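Local coordinates for protein alpha-galactosidase (Thermus thermophilus, PDB 6LCJ) that probably hydrolyses terminal alpha-galactosyl residues of galactosides and oligosaccharides, as a hexameric, thermostable glycosidase of family GH36, at residues Leu109-Arg114 and Glu315-Tyr320; Phe46-Gln51 and Ala341-Ser346; Ser156-Arg161 and Ser189-Gln194. All coordinates share one frame; numbering follows the deposited sequence.

Contact 1 (Leu109-Arg114 and Glu315-Tyr320); sequences LDLGAR and EGEARY
A polar contact between two domains joins the loop running from strand 102-108 to strand 113-117 to the start of helix 317-331. Glu317 carries its centre: with its chain extended beyond CG, it brings OE1 to 2.7 Å from Gly112 N. The amide meets this oxygen from above the carboxylate plane, 44° out of it. Gly112 lies at positive phi (85°), a turn that glycine accepts readily. Water 1 donates to both Glu317 OE2 and Ala113 O, so the two carboxylate oxygens hold successive parts of the loop. The loop passes from one sheet of the N-terminal beta-sandwich to the other, whereas helix 317-331 follows barrel strand 298-303 in the TIM barrel of GH36 enzymes. Leu111 crosses Glu317 obliquely, and its CD1 rests 4.0 Å from Ala318 CA. At the other end an extended Arg114 grips Glu315 end-on. Arg114 NH2 reaches the syn lone pair of Glu315 OE1 at 2.8 Å, and Arg114 NH1 meets Glu315 OE2 at 3.1 Å. The guanidinium and carboxylate planes are 47° apart, so the two-pronged bridge is twisted. Arg114 NE turns to a second carboxylate, Asp79, and the side chain packs against Phe81 and Leu82 of helix 80-84.

Contact 2 (Phe46-Gln51 and Ala341-Ser346); sequences FRHGWQ and APVLAS
Where strand 44-48 of the N-terminal beta-sandwich runs out, residues 48-51 lie against the barrel loop that follows strand 335-338, in a buried seam between the two domains. The backbone contact is a single beta bridge of Gln51 with Pro342, their CA atoms 4.1 Å apart. Its one conventional bond runs from Val343 N to Trp50 O (3.1 Å), nearly straight at 166° and in the carbonyl plane. Two CA-H...O contacts flank it: Pro342 CA approaches the same Trp50 O, and Gln51 CA lies 3.0 Å from Ala341 O. Water 2 donates to Trp50 O as well and accepts from Leu344 N, extending the grip by one residue.

Apolar contacts surround this bridge. Trp50 and Pro342 lie side by side, pointing the same way, with Pro342 CG 3.9 Å from Trp50 CZ2, over the rim of the indole. His48, its CG anti to the backbone N, reaches toward Leu344 tip to tip, bringing CE1 within 3.9 Å of Leu344 CD1. Val343 spans His48 and Gln51: CG1 comes to the edge of the imidazole, while CG2 sits 3.7 Å from Gln51 C.

The polar ends of these rings have partners outside the two segments. His48 ND1 bonds to Ser91 O and NE2 to Arg390 NE; Trp50 NE1 bonds to Glu317. Within the barrel loop, Ser346 OG donates to Pro342 O at 2.7 Å, holding its turn together.

Since His48 NE2 faces an arginine N-H while ND1 bonds to a carbonyl oxygen, the ring is probably neutral with its proton on ND1. Trp50 O, meanwhile, serves an amide, a water and a CA-H, so two hydrogen bonds and a weaker contact converge on this buried carbonyl.

Contact 3 (Ser156-Arg161 and Ser189-Gln194); sequences SGRPPR and SFEVFQ
At the N-terminal ends of the first two strands of the TIM barrel, 161-164 and 192-195, the contact closes a beta-alpha-beta unit with a network of Arg158, Arg161 and Glu191. Glu191 is shared by the two arginines. Arg158 grips it end-on, both oxygens using syn lone pairs: Arg158 NH1 is 2.6 Å from Glu191 OE1, and Arg158 NH2 is 3.2 Å from Glu191 OE2. The anti lone pair of the same OE1 takes Arg161 N at 2.9 Å. Arg161 meets the carboxylate differently, by stacking: the planes are 3° apart, with Glu191 CD 3.8 Å above the centre of the guanidinium, and no guanidinium N-H points at OE1, leaving only charge attraction. Its chain, bent at chi3 (-66°), instead aims NE at Ser189 O, 2.8 Å away and nearly along the C=O axis. Water 3 joins Arg161 NH2 to Phe190 O. Two positive neighbours would probably keep Glu191 ionised. On the backbone, Arg161 O accepts from both Glu191 N (2.8 Å) and Val192 N (3.0 Å), and Pro160 CB packs on Val192 CG2 facing the barrel interior near Tyr300. The main chain thus enters the parallel pairing of neighbouring strands, linked through helix 175-185, that builds a (beta/alpha)8 barrel.

How the contacts relate
Contacts 1 and 2 are neighbouring parts of one interface between the N-terminal beta-sandwich and the barrel, their centres 10 Å apart. They share polar links: Glu317 OE2 lies 3.0 Å from Trp50 NE1, and Tyr320 OH 2.6 Å from Ser346 OG, both probable hydrogen bonds. Leu111 packs on Ala345, and the Tyr320 ring on Pro342. Both engage barrel segments beyond the C-terminal ends of the strands, the side on which TIM-barrel enzymes have their active sites. Contact 3 lies within the barrel itself, at the N-terminal strand ends; its centre is about 30 Å from that of contact 1 and 25 Å from that of contact 2, and it touches neither.

Contact 1 (Leu109-Arg114 and Glu315-Tyr320)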
ATOM      1  N   LEU E 109     -29.027  -4.449  32.711  1.00 32.22           N
ATOM      2  CA  LEU E 109     -29.694  -5.376  33.611  1.00 30.66           C
ATOM      3  C   LEU E 109     -30.003  -6.716  32.952  1.00 32.98           C
ATOM      4  O   LEU E 109     -30.515  -7.608  33.625  1.00 34.20           O
ATOM      5  CB  LEU E 109     -30.984  -4.745  34.152  1.00 28.60           C
ATOM      6  CG  LEU E 109     -30.722  -3.516  35.029  1.00 33.53           C
ATOM      7  CD1 LEU E 109     -32.008  -2.954  35.600  1.00 36.69           C
ATOM      8  CD2 LEU E 109     -29.749  -3.855  36.149  1.00 34.72           C
ATOM      9  N   ASP E 110     -29.702  -6.874  31.656  1.00 30.67           N
ATOM     10  CA  ASP E 110     -29.860  -8.114  30.906  1.00 31.93           C
ATOM     11  C   ASP E 110     -28.545  -8.478  30.212  1.00 31.97           C
ATOM     12  O   ASP E 110     -27.564  -7.728  30.238  1.00 32.07           O
ATOM     13  CB  ASP E 110     -30.981  -7.999  29.858  1.00 35.67           C
ATOM     14  CG  ASP E 110     -32.342  -7.731  30.477  1.00 47.64           C
ATOM     15  OD1 ASP E 110     -32.833  -8.581  31.261  1.00 55.97           O
ATOM     16  OD2 ASP E 110     -32.934  -6.672  30.169  1.00 50.47           O
ATOM     17  N   LEU E 111     -28.566  -9.620  29.529  1.00 28.50           N
ATOM     18  CA  LEU E 111     -27.411 -10.177  28.836  1.00 32.55           C
ATOM     19  C   LEU E 111     -27.099  -9.446  27.534  1.00 33.14           C
ATOM     20  O   LEU E 111     -27.990  -8.931  26.854  1.00 36.08           O
ATOM     21  CB  LEU E 111     -27.660 -11.645  28.481  1.00 29.91           C
ATOM     22  CG  LEU E 111     -27.888 -12.651  29.593  1.00 34.50           C
ATOM     23  CD1 LEU E 111     -28.629 -13.870  29.049  1.00 32.15           C
ATOM     24  CD2 LEU E 111     -26.553 -13.050  30.203  1.00 35.21           C
ATOM     25  N   GLY E 112     -25.823  -9.459  27.162  1.00 32.28           N
ATOM     26  CA  GLY E 112     -25.436  -9.158  25.797  1.00 30.14           C
ATOM     27  C   GLY E 112     -25.265  -7.696  25.466  1.00 30.83           C
ATOM     28  O   GLY E 112     -25.428  -7.317  24.306  1.00 31.34           O
ATOM     29  N   ALA E 113     -24.928  -6.860  26.447  1.00 29.22           N
ATOM     30  CA  ALA E 113     -24.802  -5.427  26.244  1.00 28.05           C
ATOM     31  C   ALA E 113     -23.342  -4.975  26.272  1.00 29.94           C
ATOM     32  O   ALA E 113     -22.486  -5.580  26.927  1.00 25.76           O
ATOM     33  CB  ALA E 113     -25.599  -4.663  27.300  1.00 24.52           C
ATOM     34  N   ARG E 114     -23.068  -3.900  25.535  1.00 30.47           N
ATOM     35  CA  ARG E 114     -21.797  -3.198  25.583  1.00 26.34           C
ATOM     36  C   ARG E 114     -22.071  -1.719  25.812  1.00 30.29           C
ATOM     37  O   ARG E 114     -23.173  -1.232  25.559  1.00 32.24           O
ATOM     38  CB  ARG E 114     -21.006  -3.399  24.301  1.00 23.17           C
ATOM     39  CG  ARG E 114     -20.641  -4.839  24.009  1.00 25.43           C
ATOM     40  CD  ARG E 114     -19.881  -4.867  22.729  1.00 26.81           C
ATOM     41  NE  ARG E 114     -19.491  -6.188  22.263  1.00 29.17           N
ATOM     42  CZ  ARG E 114     -20.105  -6.852  21.288  1.00 31.55           C
ATOM     43  NH1 ARG E 114     -21.182  -6.342  20.689  1.00 31.87           N
ATOM     44  NH2 ARG E 114     -19.649  -8.037  20.923  1.00 30.00           N
ATOM     45  N   GLU E 315     -22.634 -11.270  21.894  1.00 26.07           N
ATOM     46  CA  GLU E 315     -23.626 -12.015  21.126  1.00 29.08           C
ATOM     47  C   GLU E 315     -23.803 -13.446  21.624  1.00 33.16           C
ATOM     48  O   GLU E 315     -24.855 -14.049  21.377  1.00 30.59           O
ATOM     49  CB  GLU E 315     -23.239 -12.043  19.648  1.00 25.60           C
ATOM     50  CG  GLU E 315     -23.229 -10.694  18.975  1.00 35.84           C
ATOM     51  CD  GLU E 315     -21.973  -9.840  19.279  1.00 43.26           C
ATOM     52  OE1 GLU E 315     -21.029 -10.333  19.959  1.00 31.49           O
ATOM     53  OE2 GLU E 315     -21.945  -8.661  18.832  1.00 42.82           O
ATOM     54  N   GLY E 316     -22.802 -14.005  22.302  1.00 28.60           N
ATOM     55  CA  GLY E 316     -22.869 -15.364  22.786  1.00 28.11           C
ATOM     56  C   GLY E 316     -23.326 -15.509  24.212  1.00 30.38           C
ATOM     57  O   GLY E 316     -23.375 -16.630  24.725  1.00 32.35           O
ATOM     58  N   GLU E 317     -23.684 -14.412  24.874  1.00 28.49           N
ATOM     59  CA  GLU E 317     -23.983 -14.506  26.294  1.00 31.20           C
ATOM     60  C   GLU E 317     -25.266 -15.300  26.553  1.00 31.98           C
ATOM     61  O   GLU E 317     -25.329 -16.068  27.523  1.00 33.86           O
ATOM     62  CB  GLU E 317     -24.047 -13.100  26.898  1.00 31.30           C
ATOM     63  CG  GLU E 317     -22.671 -12.482  27.108  1.00 27.83           C
ATOM     64  CD  GLU E 317     -22.701 -11.166  27.885  1.00 28.01           C
ATOM     65  OE1 GLU E 317     -23.793 -10.730  28.299  1.00 30.48           O
ATOM     66  OE2 GLU E 317     -21.621 -10.578  28.105  1.00 27.03           O
ATOM     67  N   ALA E 318     -26.287 -15.151  25.694  1.00 30.12           N
ATOM     68  CA  ALA E 318     -27.519 -15.938  25.851  1.00 35.33           C
ATOM     69  C   ALA E 318     -27.261 -17.445  25.749  1.00 33.44           C
ATOM     70  O   ALA E 318     -27.789 -18.215  26.559  1.00 34.83           O
ATOM     71  CB  ALA E 318     -28.577 -15.515  24.825  1.00 23.47           C
ATOM     72  N   ARG E 319     -26.469 -17.889  24.761  1.00 28.36           N
ATOM     73  CA  ARG E 319     -26.068 -19.297  24.713  1.00 31.42           C
ATOM     74  C   ARG E 319     -25.292 -19.682  25.963  1.00 33.92           C
ATOM     75  O   ARG E 319     -25.509 -20.756  26.541  1.00 33.11           O
ATOM     76  CB  ARG E 319     -25.197 -19.593  23.480  1.00 30.47           C
ATOM     77  CG  ARG E 319     -25.925 -19.620  22.153  1.00 39.08           C
ATOM     78  CD  ARG E 319     -24.941 -19.614  20.970  1.00 44.30           C
ATOM     79  NE  ARG E 319     -23.576 -19.806  21.443  1.00 43.54           N
ATOM     80  CZ  ARG E 319     -22.528 -19.125  20.984  1.00 55.90           C
ATOM     81  NH1 ARG E 319     -22.704 -18.220  20.014  1.00 43.95           N
ATOM     82  NH2 ARG E 319     -21.305 -19.340  21.502  1.00 43.24           N
ATOM     83  N   TYR E 320     -24.354 -18.824  26.374  1.00 30.65           N
ATOM     84  CA  TYR E 320     -23.501 -19.127  27.518  1.00 32.11           C
ATOM     85  C   TYR E 320     -24.323 -19.329  28.779  1.00 30.83           C
ATOM     86  O   TYR E 320     -24.071 -20.260  29.553  1.00 28.83           O
ATOM     87  CB  TYR E 320     -22.485 -17.997  27.719  1.00 30.14           C
ATOM     88  CG  TYR E 320     -21.723 -18.045  29.020  1.00 24.80           C
ATOM     89  CD1 TYR E 320     -20.598 -18.859  29.166  1.00 26.37           C
ATOM     90  CD2 TYR E 320     -22.122 -17.269  30.105  1.00 26.69           C
ATOM     91  CE1 TYR E 320     -19.892 -18.890  30.371  1.00 27.56           C
ATOM     92  CE2 TYR E 320     -21.429 -17.289  31.308  1.00 23.64           C
ATOM     93  CZ  TYR E 320     -20.320 -18.094  31.437  1.00 27.34           C
ATOM     94  OH  TYR E 320     -19.638 -18.106  32.633  1.00 28.08           O
TER
HETATM   95  O   HOH W   1     -21.268  -8.050  27.360  1.00 27.21           O

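Contact 2 (Phe46-Gln51 and Ala341-Ser346)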
ATOM      1  N   PHE E  46     -15.054   4.489  32.784  1.00 28.26           N
ATOM      2  CA  PHE E  46     -14.867   3.183  33.402  1.00 26.79           C
ATOM      3  C   PHE E  46     -14.970   2.102  32.325  1.00 29.87           C
ATOM      4  O   PHE E  46     -16.048   1.854  31.756  1.00 25.83           O
ATOM      5  CB  PHE E  46     -15.870   2.933  34.517  1.00 26.32           C
ATOM      6  CG  PHE E  46     -15.724   1.571  35.134  1.00 27.86           C
ATOM      7  CD1 PHE E  46     -14.572   1.238  35.821  1.00 29.83           C
ATOM      8  CD2 PHE E  46     -16.717   0.611  34.996  1.00 24.48           C
ATOM      9  CE1 PHE E  46     -14.419  -0.028  36.381  1.00 32.04           C
ATOM     10  CE2 PHE E  46     -16.576  -0.641  35.561  1.00 25.94           C
ATOM     11  CZ  PHE E  46     -15.425  -0.961  36.256  1.00 27.83           C
ATOM     12  N   ARG E  47     -13.852   1.451  32.060  1.00 25.13           N
ATOM     13  CA  ARG E  47     -13.743   0.474  30.995  1.00 25.74           C
ATOM     14  C   ARG E  47     -13.850  -0.901  31.640  1.00 25.72           C
ATOM     15  O   ARG E  47     -12.887  -1.391  32.234  1.00 27.84           O
ATOM     16  CB  ARG E  47     -12.427   0.673  30.249  1.00 24.29           C
ATOM     17  CG  ARG E  47     -12.340  -0.068  28.930  1.00 27.30           C
ATOM     18  CD  ARG E  47     -11.731  -1.448  29.101  1.00 24.96           C
ATOM     19  NE  ARG E  47     -11.652  -2.131  27.818  1.00 23.98           N
ATOM     20  CZ  ARG E  47     -11.354  -3.415  27.673  1.00 25.95           C
ATOM     21  NH1 ARG E  47     -11.102  -4.162  28.737  1.00 23.34           N
ATOM     22  NH2 ARG E  47     -11.302  -3.957  26.458  1.00 28.94           N
ATOM     23  N   HIS E  48     -15.028  -1.517  31.545  1.00 26.63           N
ATOM     24  CA  HIS E  48     -15.244  -2.848  32.109  1.00 23.95           C
ATOM     25  C   HIS E  48     -15.028  -3.936  31.050  1.00 24.64           C
ATOM     26  O   HIS E  48     -15.826  -4.080  30.116  1.00 20.03           O
ATOM     27  CB  HIS E  48     -16.632  -2.981  32.711  1.00 19.77           C
ATOM     28  CG  HIS E  48     -16.793  -4.264  33.453  1.00 25.95           C
ATOM     29  ND1 HIS E  48     -17.635  -5.271  33.034  1.00 24.13           N
ATOM     30  CD2 HIS E  48     -16.126  -4.751  34.528  1.00 26.10           C
ATOM     31  CE1 HIS E  48     -17.513  -6.306  33.846  1.00 28.89           C
ATOM     32  NE2 HIS E  48     -16.604  -6.016  34.763  1.00 28.89           N
ATOM     33  N   GLY E  49     -13.971  -4.725  31.217  1.00 23.26           N
ATOM     34  CA  GLY E  49     -13.706  -5.823  30.304  1.00 25.19           C
ATOM     35  C   GLY E  49     -14.707  -6.963  30.433  1.00 24.91           C
ATOM     36  O   GLY E  49     -15.470  -7.082  31.398  1.00 23.95           O
ATOM     37  N   TRP E  50     -14.671  -7.841  29.431  1.00 25.42           N
ATOM     38  CA  TRP E  50     -15.722  -8.841  29.260  1.00 23.50           C
ATOM     39  C   TRP E  50     -15.637  -9.961  30.290  1.00 24.42           C
ATOM     40  O   TRP E  50     -16.657 -10.364  30.856  1.00 25.30           O
ATOM     41  CB  TRP E  50     -15.639  -9.437  27.866  1.00 24.93           C
ATOM     42  CG  TRP E  50     -16.749 -10.386  27.536  1.00 25.15           C
ATOM     43  CD1 TRP E  50     -18.074 -10.248  27.842  1.00 24.71           C
ATOM     44  CD2 TRP E  50     -16.626 -11.612  26.816  1.00 23.57           C
ATOM     45  NE1 TRP E  50     -18.782 -11.315  27.352  1.00 23.92           N
ATOM     46  CE2 TRP E  50     -17.920 -12.164  26.711  1.00 22.94           C
ATOM     47  CE3 TRP E  50     -15.544 -12.292  26.227  1.00 24.38           C
ATOM     48  CZ2 TRP E  50     -18.166 -13.369  26.054  1.00 27.52           C
ATOM     49  CZ3 TRP E  50     -15.783 -13.482  25.570  1.00 23.83           C
ATOM     50  CH2 TRP E  50     -17.086 -14.013  25.485  1.00 30.26           C
ATOM     51  N   GLN E  51     -14.447 -10.520  30.494  1.00 20.30           N
ATOM     52  CA  GLN E  51     -14.299 -11.736  31.275  1.00 22.06           C
ATOM     53  C   GLN E  51     -13.275 -11.534  32.399  1.00 23.78           C
ATOM     54  O   GLN E  51     -12.696 -10.456  32.574  1.00 24.96           O
ATOM     55  CB  GLN E  51     -13.935 -12.928  30.363  1.00 22.35           C
ATOM     56  CG  GLN E  51     -12.783 -12.685  29.414  1.00 26.92           C
ATOM     57  CD  GLN E  51     -11.715 -13.763  29.499  1.00 32.15           C
ATOM     58  OE1 GLN E  51     -11.374 -14.221  30.594  1.00 29.39           O
ATOM     59  NE2 GLN E  51     -11.172 -14.168  28.343  1.00 29.28           N
ATOM     60  N   ALA E 341     -14.132 -16.186  32.684  1.00 27.28           N
ATOM     61  CA  ALA E 341     -15.546 -16.269  32.441  1.00 25.72           C
ATOM     62  C   ALA E 341     -16.134 -14.892  32.218  1.00 25.96           C
ATOM     63  O   ALA E 341     -15.703 -13.923  32.858  1.00 24.64           O
ATOM     64  CB  ALA E 341     -16.255 -16.938  33.632  1.00 24.20           C
ATOM     65  N   PRO E 342     -17.120 -14.784  31.329  1.00 25.59           N
ATOM     66  CA  PRO E 342     -17.937 -13.567  31.270  1.00 23.22           C
ATOM     67  C   PRO E 342     -18.381 -13.147  32.660  1.00 26.43           C
ATOM     68  O   PRO E 342     -19.094 -13.886  33.344  1.00 26.14           O
ATOM     69  CB  PRO E 342     -19.125 -13.997  30.407  1.00 27.23           C
ATOM     70  CG  PRO E 342     -18.567 -15.082  29.551  1.00 29.30           C
ATOM     71  CD  PRO E 342     -17.636 -15.835  30.441  1.00 25.79           C
ATOM     72  N   VAL E 343     -17.957 -11.970  33.101  1.00 25.55           N
ATOM     73  CA  VAL E 343     -18.160 -11.605  34.496  1.00 25.11           C
ATOM     74  C   VAL E 343     -19.646 -11.434  34.799  1.00 26.52           C
ATOM     75  O   VAL E 343     -20.212 -12.156  35.626  1.00 29.49           O
ATOM     76  CB  VAL E 343     -17.337 -10.353  34.845  1.00 25.94           C
ATOM     77  CG1 VAL E 343     -17.821  -9.749  36.139  1.00 26.83           C
ATOM     78  CG2 VAL E 343     -15.859 -10.730  34.952  1.00 24.26           C
ATOM     79  N   LEU E 344     -20.316 -10.510  34.111  1.00 28.33           N
ATOM     80  CA  LEU E 344     -21.682 -10.183  34.506  1.00 25.76           C
ATOM     81  C   LEU E 344     -22.655 -11.303  34.150  1.00 29.22           C
ATOM     82  O   LEU E 344     -23.557 -11.617  34.934  1.00 30.34           O
ATOM     83  CB  LEU E 344     -22.095  -8.858  33.871  1.00 25.11           C
ATOM     84  CG  LEU E 344     -21.194  -7.734  34.395  1.00 30.52           C
ATOM     85  CD1 LEU E 344     -21.440  -6.392  33.718  1.00 25.32           C
ATOM     86  CD2 LEU E 344     -21.348  -7.608  35.907  1.00 26.99           C
ATOM     87  N   ALA E 345     -22.469 -11.950  32.998  1.00 27.86           N
ATOM     88  CA  ALA E 345     -23.387 -13.015  32.595  1.00 31.69           C
ATOM     89  C   ALA E 345     -23.278 -14.265  33.475  1.00 33.97           C
ATOM     90  O   ALA E 345     -24.136 -15.150  33.371  1.00 26.58           O
ATOM     91  CB  ALA E 345     -23.150 -13.377  31.121  1.00 26.74           C
ATOM     92  N   SER E 346     -22.248 -14.359  34.326  1.00 32.85           N
ATOM     93  CA  SER E 346     -22.064 -15.482  35.235  1.00 26.46           C
ATOM     94  C   SER E 346     -22.799 -15.300  36.545  1.00 27.33           C
ATOM     95  O   SER E 346     -22.946 -16.271  37.289  1.00 29.59           O
ATOM     96  CB  SER E 346     -20.577 -15.696  35.548  1.00 26.34           C
ATOM     97  OG  SER E 346     -19.865 -16.210  34.427  1.00 29.32           O
TER
HETATM   98  O   HOH W   2     -19.119  -8.861  31.774  1.00 29.45           O

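Contact 3 (Ser156-Arg161 and Ser189-Gln194)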
ATOM      1  N   SER E 156     -23.166 -18.232  48.708  1.00 39.72           N
ATOM      2  CA  SER E 156     -23.203 -19.607  49.223  1.00 38.77           C
ATOM      3  C   SER E 156     -22.410 -19.696  50.525  1.00 41.81           C
ATOM      4  O   SER E 156     -21.357 -20.341  50.616  1.00 39.13           O
ATOM      5  CB  SER E 156     -22.659 -20.577  48.179  1.00 39.29           C
ATOM      6  OG  SER E 156     -23.546 -20.727  47.079  1.00 44.12           O
ATOM      7  N   GLY E 157     -22.944 -19.016  51.542  1.00 38.05           N
ATOM      8  CA  GLY E 157     -22.243 -18.908  52.806  1.00 36.61           C
ATOM      9  C   GLY E 157     -20.961 -18.107  52.665  1.00 40.25           C
ATOM     10  O   GLY E 157     -20.879 -17.137  51.902  1.00 45.87           O
ATOM     11  N   ARG E 158     -19.989 -18.491  53.391  1.00 37.27           N
ATOM     12  CA  ARG E 158     -18.702 -17.830  53.403  1.00 38.78           C
ATOM     13  C   ARG E 158     -17.751 -18.563  52.465  1.00 37.18           C
ATOM     14  O   ARG E 158     -17.870 -19.778  52.286  1.00 34.22           O
ATOM     15  CB  ARG E 158     -18.139 -17.777  54.836  1.00 42.12           C
ATOM     16  CG  ARG E 158     -16.637 -18.036  54.978  1.00 48.99           C
ATOM     17  CD  ARG E 158     -16.190 -18.236  56.443  1.00 50.30           C
ATOM     18  NE  ARG E 158     -16.457 -19.589  56.951  1.00 57.74           N
ATOM     19  CZ  ARG E 158     -15.798 -20.690  56.572  1.00 65.25           C
ATOM     20  NH1 ARG E 158     -14.818 -20.622  55.666  1.00 52.05           N
ATOM     21  NH2 ARG E 158     -16.116 -21.872  57.094  1.00 62.70           N
ATOM     22  N   PRO E 159     -16.842 -17.850  51.799  1.00 36.47           N
ATOM     23  CA  PRO E 159     -15.953 -18.501  50.814  1.00 35.66           C
ATOM     24  C   PRO E 159     -15.098 -19.564  51.475  1.00 33.64           C
ATOM     25  O   PRO E 159     -14.660 -19.398  52.622  1.00 43.55           O
ATOM     26  CB  PRO E 159     -15.099 -17.343  50.279  1.00 29.65           C
ATOM     27  CG  PRO E 159     -15.892 -16.109  50.603  1.00 32.84           C
ATOM     28  CD  PRO E 159     -16.644 -16.391  51.850  1.00 30.20           C
ATOM     29  N   PRO E 160     -14.873 -20.684  50.804  1.00 35.51           N
ATOM     30  CA  PRO E 160     -14.014 -21.722  51.374  1.00 37.86           C
ATOM     31  C   PRO E 160     -12.558 -21.285  51.383  1.00 41.05           C
ATOM     32  O   PRO E 160     -12.153 -20.320  50.730  1.00 43.16           O
ATOM     33  CB  PRO E 160     -14.224 -22.926  50.440  1.00 39.13           C
ATOM     34  CG  PRO E 160     -15.437 -22.591  49.612  1.00 40.25           C
ATOM     35  CD  PRO E 160     -15.431 -21.086  49.503  1.00 39.87           C
ATOM     36  N   ARG E 161     -11.769 -22.001  52.168  1.00 36.59           N
ATOM     37  CA  ARG E 161     -10.333 -21.801  52.205  1.00 31.69           C
ATOM     38  C   ARG E 161      -9.711 -22.948  51.426  1.00 31.21           C
ATOM     39  O   ARG E 161      -9.957 -24.119  51.735  1.00 32.16           O
ATOM     40  CB  ARG E 161      -9.838 -21.729  53.650  1.00 29.83           C
ATOM     41  CG  ARG E 161     -10.549 -20.632  54.429  1.00 33.32           C
ATOM     42  CD  ARG E 161      -9.961 -20.423  55.822  1.00 40.23           C
ATOM     43  NE  ARG E 161     -10.178 -21.583  56.679  1.00 39.94           N
ATOM     44  CZ  ARG E 161     -11.224 -21.722  57.476  1.00 41.83           C
ATOM     45  NH1 ARG E 161     -12.137 -20.769  57.522  1.00 45.95           N
ATOM     46  NH2 ARG E 161     -11.363 -22.814  58.216  1.00 43.02           N
ATOM     47  N   SER E 189      -5.359 -24.904  58.391  1.00 36.84           N
ATOM     48  CA  SER E 189      -6.806 -24.706  58.432  1.00 30.61           C
ATOM     49  C   SER E 189      -7.408 -24.496  57.046  1.00 31.06           C
ATOM     50  O   SER E 189      -8.102 -23.503  56.818  1.00 32.51           O
ATOM     51  CB  SER E 189      -7.148 -23.511  59.317  1.00 33.18           C
ATOM     52  OG  SER E 189      -6.932 -23.798  60.681  1.00 42.49           O
ATOM     53  N   PHE E 190      -7.150 -25.404  56.113  1.00 32.49           N
ATOM     54  CA  PHE E 190      -7.801 -25.366  54.809  1.00 32.22           C
ATOM     55  C   PHE E 190      -9.100 -26.161  54.861  1.00 35.92           C
ATOM     56  O   PHE E 190      -9.303 -27.011  55.728  1.00 39.05           O
ATOM     57  CB  PHE E 190      -6.896 -25.941  53.715  1.00 30.40           C
ATOM     58  CG  PHE E 190      -5.745 -25.060  53.356  1.00 29.18           C
ATOM     59  CD1 PHE E 190      -5.949 -23.902  52.616  1.00 27.76           C
ATOM     60  CD2 PHE E 190      -4.448 -25.385  53.757  1.00 30.66           C
ATOM     61  CE1 PHE E 190      -4.862 -23.072  52.272  1.00 30.99           C
ATOM     62  CE2 PHE E 190      -3.363 -24.564  53.428  1.00 28.79           C
ATOM     63  CZ  PHE E 190      -3.569 -23.406  52.686  1.00 26.93           C
ATOM     64  N   GLU E 191      -9.981 -25.882  53.906  1.00 36.94           N
ATOM     65  CA  GLU E 191     -11.215 -26.638  53.747  1.00 36.73           C
ATOM     66  C   GLU E 191     -11.307 -27.394  52.431  1.00 33.89           C
ATOM     67  O   GLU E 191     -12.111 -28.323  52.339  1.00 40.61           O
ATOM     68  CB  GLU E 191     -12.432 -25.710  53.871  1.00 35.27           C
ATOM     69  CG  GLU E 191     -12.145 -24.492  54.735  1.00 40.91           C
ATOM     70  CD  GLU E 191     -13.368 -23.654  55.003  1.00 46.51           C
ATOM     71  OE1 GLU E 191     -13.467 -22.533  54.454  1.00 50.38           O
ATOM     72  OE2 GLU E 191     -14.230 -24.111  55.776  1.00 56.05           O
ATOM     73  N   VAL E 192     -10.515 -27.028  51.423  1.00 33.19           N
ATOM     74  CA  VAL E 192     -10.557 -27.635  50.097  1.00 28.81           C
ATOM     75  C   VAL E 192      -9.124 -27.872  49.635  1.00 31.65           C
ATOM     76  O   VAL E 192      -8.266 -26.997  49.779  1.00 30.84           O
ATOM     77  CB  VAL E 192     -11.298 -26.742  49.074  1.00 31.23           C
ATOM     78  CG1 VAL E 192     -11.482 -27.469  47.745  1.00 30.08           C
ATOM     79  CG2 VAL E 192     -12.631 -26.259  49.609  1.00 29.20           C
ATOM     80  N   PHE E 193      -8.866 -29.054  49.074  1.00 30.20           N
ATOM     81  CA  PHE E 193      -7.607 -29.371  48.413  1.00 25.51           C
ATOM     82  C   PHE E 193      -7.928 -29.547  46.931  1.00 33.58           C
ATOM     83  O   PHE E 193      -8.579 -30.528  46.552  1.00 35.01           O
ATOM     84  CB  PHE E 193      -6.991 -30.631  49.004  1.00 26.77           C
ATOM     85  CG  PHE E 193      -5.616 -30.933  48.493  1.00 29.83           C
ATOM     86  CD1 PHE E 193      -5.438 -31.606  47.297  1.00 26.37           C
ATOM     87  CD2 PHE E 193      -4.493 -30.550  49.214  1.00 29.49           C
ATOM     88  CE1 PHE E 193      -4.162 -31.895  46.826  1.00 28.77           C
ATOM     89  CE2 PHE E 193      -3.209 -30.840  48.747  1.00 31.80           C
ATOM     90  CZ  PHE E 193      -3.047 -31.520  47.547  1.00 30.60           C
ATOM     91  N   GLN E 194      -7.491 -28.601  46.095  1.00 30.42           N
ATOM     92  CA  GLN E 194      -7.970 -28.512  44.719  1.00 30.64           C
ATOM     93  C   GLN E 194      -6.859 -28.846  43.732  1.00 27.59           C
ATOM     94  O   GLN E 194      -5.826 -28.177  43.712  1.00 31.13           O
ATOM     95  CB  GLN E 194      -8.544 -27.131  44.424  1.00 29.28           C
ATOM     96  CG  GLN E 194      -9.238 -27.040  43.056  1.00 35.29           C
ATOM     97  CD  GLN E 194      -8.615 -25.964  42.191  1.00 38.66           C
ATOM     98  OE1 GLN E 194      -8.554 -24.791  42.592  1.00 33.07           O
ATOM     99  NE2 GLN E 194      -8.124 -26.352  41.012  1.00 34.41           N
TER
HETATM  100  O   HOH W   3     -10.138 -25.767  58.462  1.00 48.81           O